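Local coordinates for primase X domain-containing protein (Sulfolobus solfataricus, PDB 4WYH) that serves as PriX, a noncatalytic subunit of the archaeal eukaryotic-type primase that is needed for efficient primer synthesis, at residues E67-A70 with L71-K75; L104-S107 with L108-E112; E113-K116 with E117-N120. All coordinates share one frame; numbering follows the deposited sequence.

How the contacts relate
Followed from the N terminus, the three contacts come in series, none enclosing another, and each is local, joining residues a helical turn apart. Contact 1 lies in the first turns of helix 67-78 and leans on helices 47-63 and 88-101. After helix 88-101 the chain enters a loop, and contact 2 ends that loop where helix 108-114 starts. Contact 3 makes the turn from helix 108-114 into helix 116-128. Contacts 2 and 3 share helix 108-114 and touch, I111 CD1 lying 3.3 Å from M118 CE; contact 1 sits on the opposite side of the chain's centre, its centre about 21 Å from that of contact 2.

Contact 1: E67-A70 with L71-K75; sequences EDEA and LQTLK
T73 turns back on E69 one helical turn earlier and bonds to it twice. Its N donates to E69 O at 3.0 Å, and its hydroxyl OG1 donates to the same oxygen at 2.7 Å, the two arriving from opposite faces of the carbonyl plane. With chi1 at -60°, OG1 sits beside the backbone N, a common way for a helical threonine to reach the carbonyl four residues earlier. Here helix 67-78 opens, and on its inner side L74 N bonds to A70 O at 2.9 Å. There packing is close: L74 CG lies 3.1 Å from A70 O, and L74 reaches A55, S56 and L59 of helix 47-63. A70, small and apolar, fits this buried side without a polar group to satisfy. L71 touches L91 of helix 88-101. Toward E69 the contact is looser and hydrated, although T73 also touches L59. E69, extended beyond CG, runs alongside T73, and a single water donates to both E69 OE2 (2.6 Å) and T73 OG1 (2.7 Å). A valine in place of T73 would probably leave E69 O with its backbone donor alone, and the water without one of its two acceptors. Q72 NE2 bonds onward to E76.

Contact 2: L104-S107 with L108-E112; sequences LPWS and LKRIE
S107 caps the helix that starts just after it: its OG accepts from R110 N at 3.0 Å, with an N-H...O angle of 167°. The short serine side chain suits an N-cap, because chi1 of 67° places OG between its own backbone N and carbonyl carbon, where it can take up an amide of the first turn that has no carbonyl of a preceding turn to bond. S107 O serves too, accepting from I111 N at 3.0 Å and so beginning the main-chain bonding of helix 108-114, which E112 N to L108 O carries on. Earlier in the loop, L104 O accepts from R57 NH1.

The aliphatic part of R110 lies over W106. Its CD stands 3.5 Å from the centroid of the five-membered ring, almost on the ring normal, a CH-pi contact. The chain bends at chi3, and the guanidinium plane stands nearly perpendicular to the indole; CZ is 5.0 Å from the same centroid, at most a weak cation-pi attraction. I111 approaches the ring from its edge instead, CG1 being 3.8 Å from W106 CE3, and the buried I111 also reaches W34 and V54. Y53 of helix 47-63 stacks with W106 and shares backbone hydrogen bonding with it. The two oxygens of S107 thus fix the helix start, while the indole is probably held more by hydrocarbon and ring contacts than by the charge of R110.

Contact 3: E113-K116 with E117-N120; sequences ERDK and EMYN
M118 N, an amide in the first turn of helix 116-128, donates to D115 OD1 at 3.1 Å, lying well above the carboxylate plane, which makes D115 the N-cap. With CG anti to the backbone N (chi1 -168°), the carboxylate reaches over the first turn and rests on the M118 methylene, CB being 3.4 Å from both OD1 and OD2. Aspartate suits this place: its short side chain lets OD1 meet the first-turn amide, and its negative charge probably interacts favourably with the helix N terminus. Behind the cap, D115 O accepts from Y119 N at 2.9 Å, and K116 O from N120 N at 2.9 Å, so the main chain is helical at once.

In the next shell, R49 of helix 47-63 probably steadies the cap. R49 NE forms a salt bridge with D115 OD2, and R49 NH2 another with E117 OE1, so one arginine pairs with both acids. The side chain of E117 comes within about 4 Å of that of D45, a manganese-binding residue, though no metal is bound here. K116 NZ hydrogen-bonds back to E112 O in the last turn of helix 108-114. Y119 packs on I111 and E112 of that helix, and M118 meets F50 and V54 of helix 47-63.

Contact 1: E67-A70 with L71-K75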
loop_
_atom_site.group_PDB
_atom_site.type_symbol
_atom_site.label_atom_id
_atom_site.label_comp_id
_atom_site.label_asym_id
_atom_site.label_seq_id
_atom_site.Cartn_x
_atom_site.Cartn_y
_atom_site.Cartn_z
ATOM N N GLU A 67 -7.167 8.714 -9.848
ATOM C CA GLU A 67 -5.741 8.536 -10.035
ATOM C C GLU A 67 -4.871 9.570 -9.299
ATOM O O GLU A 67 -3.858 9.225 -8.704
ATOM C CB GLU A 67 -5.395 8.517 -11.543
ATOM C CG GLU A 67 -5.871 7.234 -12.260
ATOM C CD GLU A 67 -7.357 7.214 -12.703
ATOM O OE1 GLU A 67 -8.213 7.955 -12.138
ATOM O OE2 GLU A 67 -7.689 6.451 -13.651
ATOM N N ASP A 68 -5.263 10.834 -9.357
ATOM C CA ASP A 68 -4.463 11.882 -8.731
ATOM C C ASP A 68 -4.402 11.683 -7.209
ATOM O O ASP A 68 -3.322 11.686 -6.658
ATOM C CB ASP A 68 -4.997 13.249 -9.088
ATOM C CG ASP A 68 -4.685 13.615 -10.496
ATOM O OD1 ASP A 68 -3.678 13.104 -11.038
ATOM O OD2 ASP A 68 -5.439 14.407 -11.096
ATOM N N GLU A 69 -5.528 11.436 -6.568
ATOM C CA GLU A 69 -5.512 11.191 -5.156
ATOM C C GLU A 69 -4.709 9.946 -4.780
ATOM O O GLU A 69 -4.044 9.935 -3.779
ATOM C CB GLU A 69 -6.934 11.142 -4.596
ATOM C CG GLU A 69 -6.967 10.818 -3.113
ATOM C CD GLU A 69 -8.354 10.816 -2.490
ATOM O OE1 GLU A 69 -9.369 11.145 -3.151
ATOM O OE2 GLU A 69 -8.422 10.477 -1.297
ATOM N N ALA A 70 -4.824 8.882 -5.565
ATOM C CA ALA A 70 -4.109 7.644 -5.266
ATOM C C ALA A 70 -2.648 7.938 -5.318
ATOM O O ALA A 70 -1.907 7.539 -4.454
ATOM C CB ALA A 70 -4.502 6.559 -6.271
ATOM N N LEU A 71 -2.221 8.643 -6.344
ATOM C CA LEU A 71 -0.833 8.943 -6.516
ATOM C C LEU A 71 -0.263 9.704 -5.334
ATOM O O LEU A 71 0.799 9.382 -4.843
ATOM C CB LEU A 71 -0.595 9.667 -7.850
ATOM C CG LEU A 71 0.840 10.169 -8.048
ATOM C CD1 LEU A 71 1.836 9.044 -8.150
ATOM C CD2 LEU A 71 0.959 11.102 -9.248
ATOM N N GLN A 72 -0.977 10.707 -4.859
ATOM C CA GLN A 72 -0.453 11.528 -3.781
ATOM C C GLN A 72 -0.433 10.723 -2.526
ATOM O O GLN A 72 0.523 10.742 -1.814
ATOM C CB GLN A 72 -1.318 12.796 -3.616
ATOM C CG GLN A 72 -0.839 13.668 -2.480
ATOM C CD GLN A 72 0.616 14.086 -2.603
ATOM O OE1 GLN A 72 1.098 14.386 -3.704
ATOM N NE2 GLN A 72 1.332 14.125 -1.472
ATOM N N THR A 73 -1.485 9.968 -2.257
ATOM C CA THR A 73 -1.564 9.130 -1.072
ATOM C C THR A 73 -0.430 8.084 -0.976
ATOM O O THR A 73 0.186 7.886 0.097
ATOM C CB THR A 73 -2.915 8.399 -1.089
ATOM O OG1 THR A 73 -3.956 9.393 -1.088
ATOM C CG2 THR A 73 -3.026 7.506 0.143
ATOM N N LEU A 74 -0.166 7.436 -2.119
ATOM C CA LEU A 74 0.877 6.422 -2.209
ATOM C C LEU A 74 2.257 7.025 -2.036
ATOM O O LEU A 74 3.127 6.444 -1.370
ATOM C CB LEU A 74 0.747 5.672 -3.549
ATOM C CG LEU A 74 -0.530 4.866 -3.685
ATOM C CD1 LEU A 74 -0.734 4.316 -5.069
ATOM C CD2 LEU A 74 -0.513 3.765 -2.641
ATOM N N LYS A 75 2.490 8.171 -2.678
ATOM C CA LYS A 75 3.791 8.845 -2.555
ATOM C C LYS A 75 4.087 9.368 -1.122
ATOM O O LYS A 75 5.176 9.127 -0.587
ATOM C CB LYS A 75 3.899 9.976 -3.598
ATOM C CG LYS A 75 5.305 10.414 -3.814
ATOM C CD LYS A 75 5.339 11.872 -4.242
ATOM C CE LYS A 75 5.269 12.019 -5.737
ATOM N NZ LYS A 75 5.585 13.438 -6.071
HETATM O O HOH W 1 -6.520 9.073 -0.195
#

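Contact 2: L104-S107 with L108-E112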
loop_
_atom_site.group_PDB
_atom_site.type_symbol
_atom_site.label_atom_id
_atom_site.label_comp_id
_atom_site.label_asym_id
_atom_site.label_seq_id
_atom_site.Cartn_x
_atom_site.Cartn_y
_atom_site.Cartn_z
ATOM N N LEU A 104 -7.791 -6.977 -6.254
ATOM C CA LEU A 104 -8.123 -6.782 -4.863
ATOM C C LEU A 104 -6.925 -6.823 -3.909
ATOM O O LEU A 104 -6.021 -7.621 -4.071
ATOM C CB LEU A 104 -9.053 -7.878 -4.400
ATOM C CG LEU A 104 -10.368 -7.965 -5.145
ATOM C CD1 LEU A 104 -10.989 -9.352 -4.905
ATOM C CD2 LEU A 104 -11.284 -6.877 -4.656
ATOM N N PRO A 105 -6.931 -5.956 -2.884
ATOM C CA PRO A 105 -5.771 -5.934 -1.978
ATOM C C PRO A 105 -5.561 -7.311 -1.353
ATOM O O PRO A 105 -6.531 -7.992 -1.064
ATOM C CB PRO A 105 -6.162 -4.897 -0.947
ATOM C CG PRO A 105 -7.639 -4.908 -0.948
ATOM C CD PRO A 105 -8.008 -5.091 -2.387
ATOM N N TRP A 106 -4.320 -7.773 -1.213
ATOM C CA TRP A 106 -4.069 -8.994 -0.427
ATOM C C TRP A 106 -4.618 -8.882 1.029
ATOM O O TRP A 106 -4.514 -7.849 1.707
ATOM C CB TRP A 106 -2.580 -9.208 -0.348
ATOM C CG TRP A 106 -1.905 -9.750 -1.526
ATOM C CD1 TRP A 106 -2.377 -9.835 -2.832
ATOM C CD2 TRP A 106 -0.593 -10.283 -1.537
ATOM N NE1 TRP A 106 -1.456 -10.422 -3.604
ATOM C CE2 TRP A 106 -0.324 -10.689 -2.863
ATOM C CE3 TRP A 106 0.398 -10.431 -0.569
ATOM C CZ2 TRP A 106 0.908 -11.236 -3.245
ATOM C CZ3 TRP A 106 1.590 -11.005 -0.938
ATOM C CH2 TRP A 106 1.833 -11.394 -2.272
ATOM N N SER A 107 -5.282 -9.929 1.494
ATOM C CA SER A 107 -5.743 -9.994 2.849
ATOM C C SER A 107 -4.573 -10.075 3.824
ATOM O O SER A 107 -3.520 -10.396 3.460
ATOM C CB SER A 107 -6.671 -11.213 3.027
ATOM O OG SER A 107 -5.958 -12.414 2.875
ATOM N N LEU A 108 -4.822 -9.802 5.081
ATOM C CA LEU A 108 -3.837 -10.057 6.100
ATOM C C LEU A 108 -3.459 -11.497 6.112
ATOM O O LEU A 108 -2.318 -11.820 6.318
ATOM C CB LEU A 108 -4.366 -9.633 7.466
ATOM C CG LEU A 108 -4.384 -8.130 7.583
ATOM C CD1 LEU A 108 -5.485 -7.676 8.500
ATOM C CD2 LEU A 108 -3.051 -7.663 8.074
ATOM N N LYS A 109 -4.435 -12.377 5.944
ATOM C CA LYS A 109 -4.152 -13.829 5.870
ATOM C C LYS A 109 -3.149 -14.203 4.751
ATOM O O LYS A 109 -2.204 -14.941 4.967
ATOM C CB LYS A 109 -5.473 -14.620 5.690
ATOM C CG LYS A 109 -5.386 -16.086 6.088
ATOM C CD LYS A 109 -4.895 -16.282 7.529
ATOM C CE LYS A 109 -4.486 -17.725 7.854
ATOM N NZ LYS A 109 -5.507 -18.705 7.424
ATOM N N ARG A 110 -3.377 -13.726 3.535
ATOM C CA ARG A 110 -2.480 -14.000 2.435
ATOM C C ARG A 110 -1.121 -13.368 2.693
ATOM O O ARG A 110 -0.110 -13.959 2.431
ATOM C CB ARG A 110 -3.065 -13.496 1.133
ATOM C CG ARG A 110 -2.138 -13.550 -0.059
ATOM C CD ARG A 110 -2.803 -13.147 -1.386
ATOM N NE ARG A 110 -3.712 -14.202 -1.852
ATOM C CZ ARG A 110 -4.237 -14.239 -3.057
ATOM N NH1 ARG A 110 -4.023 -13.249 -3.869
ATOM N NH2 ARG A 110 -5.009 -15.252 -3.426
ATOM N N ILE A 111 -1.104 -12.142 3.150
ATOM C CA ILE A 111 0.159 -11.503 3.489
ATOM C C ILE A 111 0.942 -12.355 4.515
ATOM O O ILE A 111 2.155 -12.562 4.331
ATOM C CB ILE A 111 -0.049 -10.056 3.986
ATOM C CG1 ILE A 111 -0.545 -9.147 2.844
ATOM C CG2 ILE A 111 1.229 -9.476 4.592
ATOM C CD1 ILE A 111 -1.403 -8.007 3.346
ATOM N N GLU A 112 0.283 -12.837 5.587
ATOM C CA GLU A 112 0.926 -13.773 6.499
ATOM C C GLU A 112 1.537 -14.994 5.783
ATOM O O GLU A 112 2.650 -15.407 6.058
ATOM C CB GLU A 112 -0.059 -14.246 7.570
ATOM C CG GLU A 112 0.615 -14.729 8.844
ATOM C CD GLU A 112 1.205 -16.133 8.713
ATOM O OE1 GLU A 112 0.610 -16.989 7.978
ATOM O OE2 GLU A 112 2.292 -16.388 9.323
#

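Contact 3: E113-K116 with E117-N120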
loop_
_atom_site.group_PDB
_atom_site.type_symbol
_atom_site.label_atom_id
_atom_site.label_comp_id
_atom_site.label_asym_id
_atom_site.label_seq_id
_atom_site.Cartn_x
_atom_site.Cartn_y
_atom_site.Cartn_z
ATOM N N GLU A 113 0.755 -15.560 4.894
ATOM C CA GLU A 113 1.111 -16.774 4.175
ATOM C C GLU A 113 2.254 -16.595 3.170
ATOM O O GLU A 113 3.090 -17.477 3.032
ATOM C CB GLU A 113 -0.115 -17.374 3.477
ATOM C CG GLU A 113 -1.059 -18.110 4.449
ATOM C CD GLU A 113 -2.343 -18.696 3.802
ATOM O OE1 GLU A 113 -3.466 -18.597 4.358
ATOM O OE2 GLU A 113 -2.233 -19.313 2.697
ATOM N N ARG A 114 2.281 -15.455 2.477
ATOM C CA ARG A 114 3.196 -15.222 1.389
ATOM C C ARG A 114 4.363 -14.270 1.737
ATOM O O ARG A 114 5.386 -14.321 1.105
ATOM C CB ARG A 114 2.414 -14.592 0.244
ATOM C CG ARG A 114 1.329 -15.485 -0.344
ATOM C CD ARG A 114 0.851 -14.919 -1.635
ATOM N NE ARG A 114 -0.164 -15.719 -2.324
ATOM C CZ ARG A 114 -0.670 -15.404 -3.493
ATOM N NH1 ARG A 114 -0.293 -14.286 -4.089
ATOM N NH2 ARG A 114 -1.574 -16.181 -4.044
ATOM N N ASP A 115 4.159 -13.372 2.696
ATOM C CA ASP A 115 5.100 -12.283 2.891
ATOM C C ASP A 115 5.163 -11.911 4.354
ATOM O O ASP A 115 4.658 -10.892 4.770
ATOM C CB ASP A 115 4.696 -11.125 1.994
ATOM C CG ASP A 115 5.754 -10.030 1.870
ATOM O OD1 ASP A 115 6.769 -9.948 2.598
ATOM O OD2 ASP A 115 5.483 -9.175 0.991
ATOM N N LYS A 116 5.809 -12.763 5.126
ATOM C CA LYS A 116 5.982 -12.485 6.545
ATOM C C LYS A 116 6.782 -11.245 6.811
ATOM O O LYS A 116 6.565 -10.621 7.803
ATOM C CB LYS A 116 6.547 -13.688 7.269
ATOM C CG LYS A 116 5.635 -14.903 7.280
ATOM C CD LYS A 116 6.336 -16.136 7.812
ATOM C CE LYS A 116 5.315 -17.217 8.132
ATOM N NZ LYS A 116 4.376 -17.494 7.037
ATOM N N GLU A 117 7.706 -10.869 5.950
ATOM C CA GLU A 117 8.438 -9.599 6.169
ATOM C C GLU A 117 7.472 -8.417 6.212
ATOM O O GLU A 117 7.479 -7.600 7.118
ATOM C CB GLU A 117 9.549 -9.415 5.119
ATOM C CG GLU A 117 10.254 -8.066 5.241
ATOM C CD GLU A 117 11.283 -7.837 4.148
ATOM O OE1 GLU A 117 10.909 -7.367 3.085
ATOM O OE2 GLU A 117 12.478 -8.068 4.389
ATOM N N MET A 118 6.602 -8.354 5.215
ATOM C CA MET A 118 5.633 -7.286 5.144
ATOM C C MET A 118 4.640 -7.436 6.299
ATOM O O MET A 118 4.175 -6.465 6.907
ATOM C CB MET A 118 4.899 -7.343 3.799
ATOM C CG MET A 118 3.710 -6.380 3.684
ATOM S SD MET A 118 3.001 -6.304 2.026
ATOM C CE MET A 118 1.317 -6.460 2.404
ATOM N N TYR A 119 4.258 -8.665 6.594
ATOM C CA TYR A 119 3.250 -8.902 7.635
ATOM C C TYR A 119 3.783 -8.322 8.942
ATOM O O TYR A 119 3.087 -7.630 9.626
ATOM C CB TYR A 119 2.988 -10.369 7.818
ATOM C CG TYR A 119 1.851 -10.695 8.690
ATOM C CD1 TYR A 119 0.564 -10.545 8.256
ATOM C CD2 TYR A 119 2.079 -11.205 9.988
ATOM C CE1 TYR A 119 -0.509 -10.855 9.096
ATOM C CE2 TYR A 119 1.019 -11.558 10.802
ATOM C CZ TYR A 119 -0.273 -11.377 10.335
ATOM O OH TYR A 119 -1.348 -11.708 11.135
ATOM N N ASN A 120 5.004 -8.661 9.302
ATOM C CA ASN A 120 5.563 -8.100 10.540
ATOM C C ASN A 120 5.610 -6.563 10.513
ATOM O O ASN A 120 5.299 -5.967 11.475
ATOM C CB ASN A 120 6.934 -8.677 10.811
ATOM C CG ASN A 120 6.858 -10.082 11.368
ATOM O OD1 ASN A 120 5.775 -10.547 11.732
ATOM N ND2 ASN A 120 7.960 -10.774 11.426
#